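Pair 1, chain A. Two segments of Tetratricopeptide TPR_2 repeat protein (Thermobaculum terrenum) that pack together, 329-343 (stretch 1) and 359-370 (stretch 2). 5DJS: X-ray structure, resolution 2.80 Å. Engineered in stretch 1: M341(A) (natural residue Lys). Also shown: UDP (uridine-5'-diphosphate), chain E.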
# COMPACT_ATOMS: atom_id res chain seq x y z
N GLY A 329 27.50 -6.95 -15.72
CA GLY A 329 27.12 -6.74 -17.12
C GLY A 329 26.11 -5.62 -17.31
O GLY A 329 25.24 -5.41 -16.46
N PHE A 330 26.25 -4.88 -18.41
CA PHE A 330 25.32 -3.81 -18.79
C PHE A 330 24.26 -4.42 -19.70
O PHE A 330 24.60 -5.27 -20.52
CB PHE A 330 26.09 -2.70 -19.54
CG PHE A 330 25.27 -1.47 -19.87
CD1 PHE A 330 25.16 -0.41 -18.96
CD2 PHE A 330 24.60 -1.36 -21.10
CE1 PHE A 330 24.40 0.72 -19.27
CE2 PHE A 330 23.84 -0.23 -21.41
CZ PHE A 330 23.74 0.80 -20.49
N PRO A 331 22.98 -4.04 -19.58
CA PRO A 331 22.42 -3.15 -18.55
C PRO A 331 21.94 -3.92 -17.33
O PRO A 331 21.55 -5.08 -17.45
CB PRO A 331 21.21 -2.53 -19.26
CG PRO A 331 20.79 -3.57 -20.24
CD PRO A 331 22.06 -4.21 -20.72
N VAL A 332 21.97 -3.27 -16.17
CA VAL A 332 21.34 -3.81 -14.96
C VAL A 332 19.92 -3.26 -14.89
O VAL A 332 19.74 -2.06 -14.68
CB VAL A 332 22.11 -3.41 -13.68
CG1 VAL A 332 21.42 -3.96 -12.43
CG2 VAL A 332 23.55 -3.92 -13.74
N PHE A 333 18.94 -4.13 -15.09
CA PHE A 333 17.53 -3.81 -14.83
C PHE A 333 17.20 -3.97 -13.34
O PHE A 333 17.81 -4.79 -12.66
CB PHE A 333 16.61 -4.70 -15.66
CG PHE A 333 16.58 -4.35 -17.11
CD1 PHE A 333 15.92 -3.20 -17.54
CD2 PHE A 333 17.19 -5.16 -18.05
CE1 PHE A 333 15.87 -2.87 -18.88
CE2 PHE A 333 17.14 -4.84 -19.39
CZ PHE A 333 16.48 -3.69 -19.81
N GLY A 334 16.24 -3.19 -12.86
CA GLY A 334 15.88 -3.17 -11.43
C GLY A 334 14.38 -3.10 -11.18
O GLY A 334 13.64 -2.46 -11.95
N CYS A 335 13.92 -3.77 -10.12
CA CYS A 335 12.52 -3.69 -9.67
C CYS A 335 12.44 -3.92 -8.17
O CYS A 335 12.54 -5.05 -7.71
CB CYS A 335 11.63 -4.70 -10.39
SG CYS A 335 9.93 -4.66 -9.78
N PHE A 336 12.26 -2.84 -7.41
CA PHE A 336 12.30 -2.91 -5.95
C PHE A 336 10.90 -2.96 -5.31
O PHE A 336 10.67 -2.40 -4.23
CB PHE A 336 13.14 -1.75 -5.39
CG PHE A 336 14.55 -1.66 -5.94
CD1 PHE A 336 15.18 -2.75 -6.56
CD2 PHE A 336 15.25 -0.47 -5.82
CE1 PHE A 336 16.47 -2.63 -7.07
CE2 PHE A 336 16.54 -0.36 -6.31
CZ PHE A 336 17.15 -1.44 -6.93
N ASN A 337 10.00 -3.68 -5.97
CA ASN A 337 8.62 -3.82 -5.53
C ASN A 337 8.36 -5.09 -4.69
O ASN A 337 9.09 -6.09 -4.79
CB ASN A 337 7.70 -3.80 -6.76
CG ASN A 337 7.53 -2.41 -7.33
OD1 ASN A 337 7.22 -1.49 -6.60
ND2 ASN A 337 7.71 -2.26 -8.63
N ARG A 338 7.33 -5.00 -3.85
CA ARG A 338 6.79 -6.13 -3.07
C ARG A 338 6.60 -7.37 -3.94
O ARG A 338 6.22 -7.26 -5.11
CB ARG A 338 5.42 -5.76 -2.46
CG ARG A 338 5.47 -4.71 -1.36
CD ARG A 338 4.13 -4.54 -0.65
NE ARG A 338 3.15 -3.70 -1.37
CZ ARG A 338 1.96 -4.11 -1.84
NH1 ARG A 338 1.55 -5.36 -1.71
NH2 ARG A 338 1.17 -3.24 -2.47
N LEU A 339 6.81 -8.54 -3.34
CA LEU A 339 6.76 -9.80 -4.08
C LEU A 339 5.36 -10.16 -4.58
O LEU A 339 5.22 -10.85 -5.60
CB LEU A 339 7.36 -10.93 -3.25
CG LEU A 339 8.84 -10.72 -2.88
CD1 LEU A 339 9.31 -11.83 -1.97
CD2 LEU A 339 9.75 -10.64 -4.11
N SER A 340 4.33 -9.66 -3.90
CA SER A 340 2.94 -9.82 -4.35
C SER A 340 2.67 -9.25 -5.76
O SER A 340 1.80 -9.74 -6.49
CB SER A 340 1.99 -9.17 -3.34
OG SER A 340 2.60 -8.04 -2.74
N MET A 341 3.43 -8.22 -6.12
CA MET A 341 3.29 -7.55 -7.41
C MET A 341 4.03 -8.26 -8.55
O MET A 341 3.73 -8.02 -9.72
CB MET A 341 3.78 -6.11 -7.25
CG MET A 341 3.13 -5.39 -6.08
SD MET A 341 3.18 -3.60 -6.22
CE MET A 341 4.29 -3.21 -4.89
N ILE A 342 4.99 -9.13 -8.20
CA ILE A 342 5.79 -9.89 -9.16
C ILE A 342 5.20 -11.30 -9.33
O ILE A 342 5.62 -12.24 -8.65
CB ILE A 342 7.27 -10.00 -8.71
CG1 ILE A 342 7.85 -8.61 -8.43
CG2 ILE A 342 8.12 -10.72 -9.76
CD1 ILE A 342 9.07 -8.62 -7.54
N GLY A 343 4.23 -11.42 -10.23
CA GLY A 343 3.62 -12.70 -10.60
C GLY A 343 3.88 -13.15 -12.03
O GLY A 343 4.68 -12.54 -12.73
N ARG A 359 23.20 -10.42 -21.96
CA ARG A 359 24.16 -10.06 -20.92
C ARG A 359 23.53 -9.29 -19.75
O ARG A 359 24.14 -9.16 -18.68
CB ARG A 359 25.31 -9.24 -21.53
CG ARG A 359 26.03 -9.94 -22.69
CD ARG A 359 27.40 -9.35 -22.99
NE ARG A 359 28.36 -9.54 -21.89
CZ ARG A 359 28.90 -8.58 -21.12
NH1 ARG A 359 28.63 -7.28 -21.30
NH2 ARG A 359 29.76 -8.93 -20.16
N ALA A 360 22.29 -8.80 -19.93
CA ALA A 360 21.61 -7.99 -18.91
C ALA A 360 21.29 -8.79 -17.65
O ALA A 360 21.02 -9.99 -17.72
CB ALA A 360 20.33 -7.39 -19.47
N ARG A 361 21.32 -8.11 -16.51
CA ARG A 361 21.04 -8.69 -15.21
C ARG A 361 19.83 -7.98 -14.62
O ARG A 361 19.65 -6.80 -14.87
CB ARG A 361 22.24 -8.53 -14.29
CG ARG A 361 23.50 -9.23 -14.78
CD ARG A 361 24.73 -8.85 -13.97
NE ARG A 361 24.64 -9.23 -12.57
CZ ARG A 361 24.72 -10.48 -12.09
NH1 ARG A 361 24.90 -11.53 -12.90
NH2 ARG A 361 24.62 -10.69 -10.78
N LEU A 362 19.01 -8.71 -13.84
CA LEU A 362 17.84 -8.14 -13.15
C LEU A 362 18.04 -8.16 -11.64
O LEU A 362 18.43 -9.18 -11.07
CB LEU A 362 16.58 -8.93 -13.50
CG LEU A 362 15.26 -8.48 -12.86
CD1 LEU A 362 14.90 -7.04 -13.20
CD2 LEU A 362 14.15 -9.42 -13.30
N ARG A 363 17.75 -7.03 -11.01
CA ARG A 363 18.01 -6.80 -9.59
C ARG A 363 16.71 -6.56 -8.83
O ARG A 363 16.08 -5.51 -8.99
CB ARG A 363 18.91 -5.57 -9.46
CG ARG A 363 19.37 -5.24 -8.04
CD ARG A 363 20.76 -5.79 -7.74
NE ARG A 363 21.56 -4.82 -6.99
CZ ARG A 363 22.45 -3.97 -7.51
NH1 ARG A 363 22.72 -3.93 -8.82
NH2 ARG A 363 23.10 -3.13 -6.70
N LEU A 364 16.29 -7.53 -8.02
CA LEU A 364 15.09 -7.39 -7.18
C LEU A 364 15.49 -7.17 -5.73
O LEU A 364 16.44 -7.80 -5.24
CB LEU A 364 14.20 -8.62 -7.29
CG LEU A 364 13.84 -9.12 -8.68
CD1 LEU A 364 12.91 -10.32 -8.59
CD2 LEU A 364 13.20 -8.02 -9.52
N ILE A 365 14.79 -6.27 -5.06
CA ILE A 365 14.98 -6.02 -3.63
C ILE A 365 13.61 -5.90 -2.99
O ILE A 365 12.82 -5.02 -3.34
CB ILE A 365 15.77 -4.73 -3.35
CG1 ILE A 365 17.14 -4.76 -4.03
CG2 ILE A 365 15.94 -4.54 -1.85
CD1 ILE A 365 17.83 -3.41 -4.09
N ALA A 366 13.34 -6.78 -2.03
CA ALA A 366 12.02 -6.88 -1.40
C ALA A 366 12.08 -7.73 -0.13
O ALA A 366 13.07 -8.43 0.13
CB ALA A 366 11.01 -7.46 -2.38
N THR A 367 11.01 -7.68 0.65
CA THR A 367 10.91 -8.44 1.89
C THR A 367 10.57 -9.86 1.50
O THR A 367 9.73 -10.06 0.63
CB THR A 367 9.77 -7.91 2.76
OG1 THR A 367 8.57 -7.91 1.98
CG2 THR A 367 10.06 -6.50 3.23
N GLY A 368 11.23 -10.82 2.14
CA GLY A 368 11.06 -12.23 1.80
C GLY A 368 12.25 -12.82 1.07
O GLY A 368 12.46 -14.03 1.13
N LEU A 369 13.05 -11.97 0.42
CA LEU A 369 14.23 -12.44 -0.29
C LEU A 369 15.39 -12.86 0.59
O LEU A 369 16.32 -13.50 0.09
CB LEU A 369 14.66 -11.41 -1.33
CG LEU A 369 13.64 -11.21 -2.45
CD1 LEU A 369 14.10 -10.12 -3.38
CD2 LEU A 369 13.37 -12.50 -3.23
N GLN A 370 15.34 -12.55 1.88
CA GLN A 370 16.26 -13.16 2.86
C GLN A 370 16.12 -14.69 3.00
O GLN A 370 17.09 -15.34 3.41
CB GLN A 370 16.18 -12.47 4.25
CG GLN A 370 14.94 -12.75 5.09
CD GLN A 370 13.69 -12.04 4.59
OE1 GLN A 370 13.55 -11.78 3.41
NE2 GLN A 370 12.78 -11.72 5.50
N1 UDP E . 11.41 -0.09 1.16
C2 UDP E . 12.52 -0.30 2.03
N3 UDP E . 13.28 -1.40 1.89
C4 UDP E . 13.01 -2.31 0.94
C5 UDP E . 11.95 -2.14 0.07
C6 UDP E . 11.15 -1.01 0.20
O2 UDP E . 12.81 0.52 2.93
O4 UDP E . 13.73 -3.32 0.83
C1' UDP E . 10.57 1.12 1.29
C2' UDP E . 10.71 1.97 0.04
O2' UDP E . 10.87 3.32 0.47
C3' UDP E . 9.43 1.69 -0.75
C4' UDP E . 8.41 1.23 0.29
O4' UDP E . 9.17 0.83 1.44
O3' UDP E . 8.97 2.83 -1.46
C5' UDP E . 7.52 0.06 -0.12
O5' UDP E . 7.18 0.06 -1.50
PA UDP E . 6.52 -1.26 -2.16
O1A UDP E . 5.23 -1.52 -1.43
O2A UDP E . 7.60 -2.32 -2.20
O3A UDP E . 6.18 -0.91 -3.71
PB UDP E . 5.27 0.34 -4.19
O1B UDP E . 5.79 1.54 -3.46
O2B UDP E . 5.56 0.42 -5.65
O3B UDP E . 3.85 -0.06 -3.85

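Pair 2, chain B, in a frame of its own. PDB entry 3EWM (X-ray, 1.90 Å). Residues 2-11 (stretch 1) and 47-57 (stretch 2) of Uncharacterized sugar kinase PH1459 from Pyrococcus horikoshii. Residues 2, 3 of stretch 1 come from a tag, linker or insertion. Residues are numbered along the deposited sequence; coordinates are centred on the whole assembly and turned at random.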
# COMPACT_ATOMS: atom_id res chain seq x y z
N SER B 2 26.51 -20.74 -13.55
CA SER B 2 25.26 -21.40 -13.09
C SER B 2 24.39 -20.39 -12.35
O SER B 2 24.76 -19.87 -11.29
CB SER B 2 25.58 -22.61 -12.21
OG SER B 2 26.54 -23.46 -12.87
N LEU B 3 23.23 -20.12 -12.94
CA LEU B 3 22.34 -19.08 -12.46
C LEU B 3 20.98 -19.69 -12.20
O LEU B 3 20.50 -20.53 -12.96
CB LEU B 3 22.23 -17.95 -13.50
CG LEU B 3 21.13 -16.90 -13.34
CD1 LEU B 3 21.41 -15.99 -12.13
CD2 LEU B 3 20.92 -16.07 -14.60
N ILE B 4 20.40 -19.28 -11.08
CA ILE B 4 18.98 -19.49 -10.85
C ILE B 4 18.25 -18.15 -10.92
O ILE B 4 18.57 -17.21 -10.20
CB ILE B 4 18.71 -20.20 -9.51
CG1 ILE B 4 19.38 -21.59 -9.53
CG2 ILE B 4 17.20 -20.29 -9.27
CD1 ILE B 4 19.38 -22.32 -8.19
N ALA B 5 17.28 -18.05 -11.83
CA ALA B 5 16.52 -16.81 -12.00
C ALA B 5 15.15 -17.00 -11.39
O ALA B 5 14.49 -18.01 -11.65
CB ALA B 5 16.40 -16.43 -13.46
N SER B 6 14.73 -16.04 -10.59
CA SER B 6 13.37 -16.04 -10.10
C SER B 6 12.59 -14.93 -10.77
O SER B 6 13.14 -13.86 -11.08
CB SER B 6 13.33 -15.90 -8.58
OG SER B 6 14.06 -16.95 -7.98
N ILE B 7 11.33 -15.19 -11.04
CA ILE B 7 10.50 -14.19 -11.68
C ILE B 7 9.17 -14.11 -10.99
O ILE B 7 8.52 -15.12 -10.76
CB ILE B 7 10.34 -14.39 -13.24
CG1 ILE B 7 9.44 -13.30 -13.84
CG2 ILE B 7 9.85 -15.81 -13.60
CD1 ILE B 7 9.33 -13.36 -15.37
N GLY B 8 8.77 -12.89 -10.64
CA GLY B 8 7.46 -12.67 -10.06
C GLY B 8 7.48 -11.49 -9.11
O GLY B 8 8.26 -10.55 -9.29
N GLU B 9 6.65 -11.57 -8.08
CA GLU B 9 6.35 -10.46 -7.21
C GLU B 9 7.55 -10.07 -6.36
O GLU B 9 8.24 -10.93 -5.79
CB GLU B 9 5.11 -10.76 -6.35
CG GLU B 9 5.26 -11.82 -5.32
CD GLU B 9 5.05 -13.24 -5.84
OE1 GLU B 9 5.11 -13.46 -7.07
OE2 GLU B 9 4.86 -14.13 -4.98
N LEU B 10 7.79 -8.77 -6.30
CA LEU B 10 8.78 -8.18 -5.41
C LEU B 10 8.07 -7.01 -4.80
O LEU B 10 7.55 -6.12 -5.52
CB LEU B 10 10.04 -7.75 -6.17
CG LEU B 10 11.06 -6.86 -5.44
CD1 LEU B 10 11.65 -7.55 -4.21
CD2 LEU B 10 12.17 -6.37 -6.40
N LEU B 11 7.99 -7.02 -3.48
CA LEU B 11 7.12 -6.07 -2.80
C LEU B 11 7.62 -5.71 -1.41
O LEU B 11 8.51 -6.38 -0.88
CB LEU B 11 5.69 -6.63 -2.71
CG LEU B 11 5.50 -8.08 -2.20
CD1 LEU B 11 5.71 -8.17 -0.71
CD2 LEU B 11 4.12 -8.61 -2.58
N GLY B 47 25.13 -19.58 -1.96
CA GLY B 47 26.37 -19.42 -2.75
C GLY B 47 26.20 -19.52 -4.26
O GLY B 47 27.19 -19.64 -5.00
N VAL B 48 24.95 -19.46 -4.72
CA VAL B 48 24.64 -19.65 -6.13
C VAL B 48 24.20 -18.32 -6.75
O VAL B 48 23.46 -17.57 -6.12
CB VAL B 48 23.54 -20.73 -6.32
CG1 VAL B 48 22.99 -20.73 -7.73
CG2 VAL B 48 24.08 -22.10 -5.94
N LYS B 49 24.68 -18.03 -7.96
CA LYS B 49 24.26 -16.83 -8.71
C LYS B 49 22.74 -16.79 -8.84
O LYS B 49 22.12 -17.73 -9.32
CB LYS B 49 24.88 -16.79 -10.12
CG LYS B 49 26.30 -16.28 -10.19
CD LYS B 49 26.83 -16.36 -11.65
CE LYS B 49 27.34 -17.76 -12.01
NZ LYS B 49 28.14 -17.75 -13.29
N SER B 50 22.16 -15.68 -8.38
CA SER B 50 20.72 -15.54 -8.29
C SER B 50 20.30 -14.23 -8.91
O SER B 50 20.87 -13.19 -8.62
CB SER B 50 20.30 -15.58 -6.83
OG SER B 50 18.91 -15.51 -6.71
N SER B 51 19.29 -14.29 -9.77
CA SER B 51 18.77 -13.11 -10.44
C SER B 51 17.27 -13.05 -10.24
O SER B 51 16.60 -14.08 -10.26
CB SER B 51 19.02 -13.17 -11.95
OG SER B 51 20.38 -13.03 -12.25
N LEU B 52 16.76 -11.85 -10.04
CA LEU B 52 15.34 -11.68 -9.89
C LEU B 52 14.81 -10.78 -10.99
O LEU B 52 15.32 -9.69 -11.23
CB LEU B 52 15.00 -11.11 -8.51
CG LEU B 52 13.52 -10.79 -8.25
CD1 LEU B 52 12.67 -12.07 -8.22
CD2 LEU B 52 13.41 -10.02 -6.94
N ILE B 53 13.78 -11.27 -11.66
CA ILE B 53 13.08 -10.49 -12.65
C ILE B 53 11.77 -10.07 -12.03
O ILE B 53 10.95 -10.91 -11.64
CB ILE B 53 12.85 -11.29 -13.94
CG1 ILE B 53 14.19 -11.50 -14.65
CG2 ILE B 53 11.79 -10.58 -14.86
CD1 ILE B 53 14.23 -12.78 -15.44
N SER B 54 11.59 -8.77 -11.93
CA SER B 54 10.41 -8.22 -11.32
C SER B 54 10.26 -6.77 -11.75
O SER B 54 10.96 -6.29 -12.66
CB SER B 54 10.48 -8.33 -9.80
OG SER B 54 9.19 -8.09 -9.27
N LYS B 55 9.34 -6.07 -11.09
CA LYS B 55 9.06 -4.71 -11.46
C LYS B 55 8.64 -4.00 -10.20
O LYS B 55 7.79 -4.50 -9.45
CB LYS B 55 7.95 -4.64 -12.52
CG LYS B 55 7.99 -3.37 -13.37
CD LYS B 55 7.00 -3.46 -14.50
CE LYS B 55 6.97 -2.17 -15.32
NZ LYS B 55 6.04 -2.29 -16.47
N VAL B 56 9.26 -2.85 -9.96
CA VAL B 56 8.92 -2.03 -8.79
C VAL B 56 8.53 -0.65 -9.30
O VAL B 56 8.68 -0.35 -10.48
CB VAL B 56 10.09 -1.92 -7.77
CG1 VAL B 56 10.38 -3.28 -7.13
CG2 VAL B 56 11.35 -1.38 -8.44
N GLY B 57 8.02 0.19 -8.40
CA GLY B 57 7.72 1.56 -8.75
C GLY B 57 9.01 2.35 -8.76
O GLY B 57 9.97 2.02 -8.05
O HOH W 1 26.50 -20.02 -9.37
O HOH W 2 16.92 -16.56 -8.06
O HOH W 3 6.73 -4.06 -6.97

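What backbone arrangement do the two pairs have in common? Each joins two parallel strands that run nearly in register, the axes approaching to 4.5 Å in pair 1 and 4.6 Å in pair 2, with 25° and 20° between their directions. The 14 central residues superpose with an RMSD of 0.6 Å. V332(A), F333(A), G334(A) and C335(A) fall on L3(B), I4(B), A5(B) and S6(B), while R361(A) to I365(A) fall on K49(B) to I53(B). L3(B) comes from a tag, yet its CA lies only 0.2 Å from that of V332(A).

How do the main chains hold together? In a parallel pair one residue of a strand reaches two residues of its neighbour, and here F333(A) and I4(B) do so at matching positions. F333(A) N donates to R361(A) O at 2.8 Å and F333(A) O accepts from R363(A) N at 2.8 Å; in pair 2, I4(B) N donates to K49(B) O at 2.9 Å and I4(B) O accepts from S51(B) N at 3.0 Å. The next rung also matches, C335(A) N to R363(A) O at 3.0 Å and S6(B) N to S51(B) O at 2.7 Å. Pair 2 then continues the ladder, with I53(B) N bonded to S6(B) O at 2.7 Å and G8(B) N to I53(B) O at 3.1 Å.

How is the face carrying F333(A) and L362(A), or I4(B) and S50(B), filled? Pair 1 uses apolar groups: F333(A) CB meets L362(A) CD1 at 3.8 Å, and C335(A) CB meets L364(A) CD2 at 3.8 Å. Pair 2 has serines at the positions of L362(A) and C335(A), and water 2 lies between them, donating to S50(B) OG at 2.6 Å and hydrogen-bonded to S6(B) OG at 2.9 Å. The same water donates to I4(B) O at 2.8 Å. A leucine persists at L364(A) and L52(B), where L52(B) CD1 lies 3.9 Å from S6(B) CB.

What changes where F336(A) and I365(A) match I7(B) and I53(B)? In pair 1, I365(A) CD1 sits over one face of the F336(A) ring, 3.6 Å from its centroid, in a CH-pi contact; in pair 2 two aliphatic chains meet instead, I7(B) CG1 and I53(B) CG2 being 3.7 Å apart.

How do the chains pack after the first strand ends? L339(A) and L10(B) match, and both point toward the other stretch. L339(A) CD2 lies 3.8 Å from A366(A) CB and 4.2 Å from L369(A) CD2; L10(B) CD2 lies 3.9 Å from L52(B) CD2 and 3.6 Å from V56(B) CG1. S54(B), matched to A366(A), adds a polar tie: its OG donates to G8(B) O at 2.6 Å. A366(A) has no hydroxyl, and its CB approaches N337(A) O to 3.4 Å.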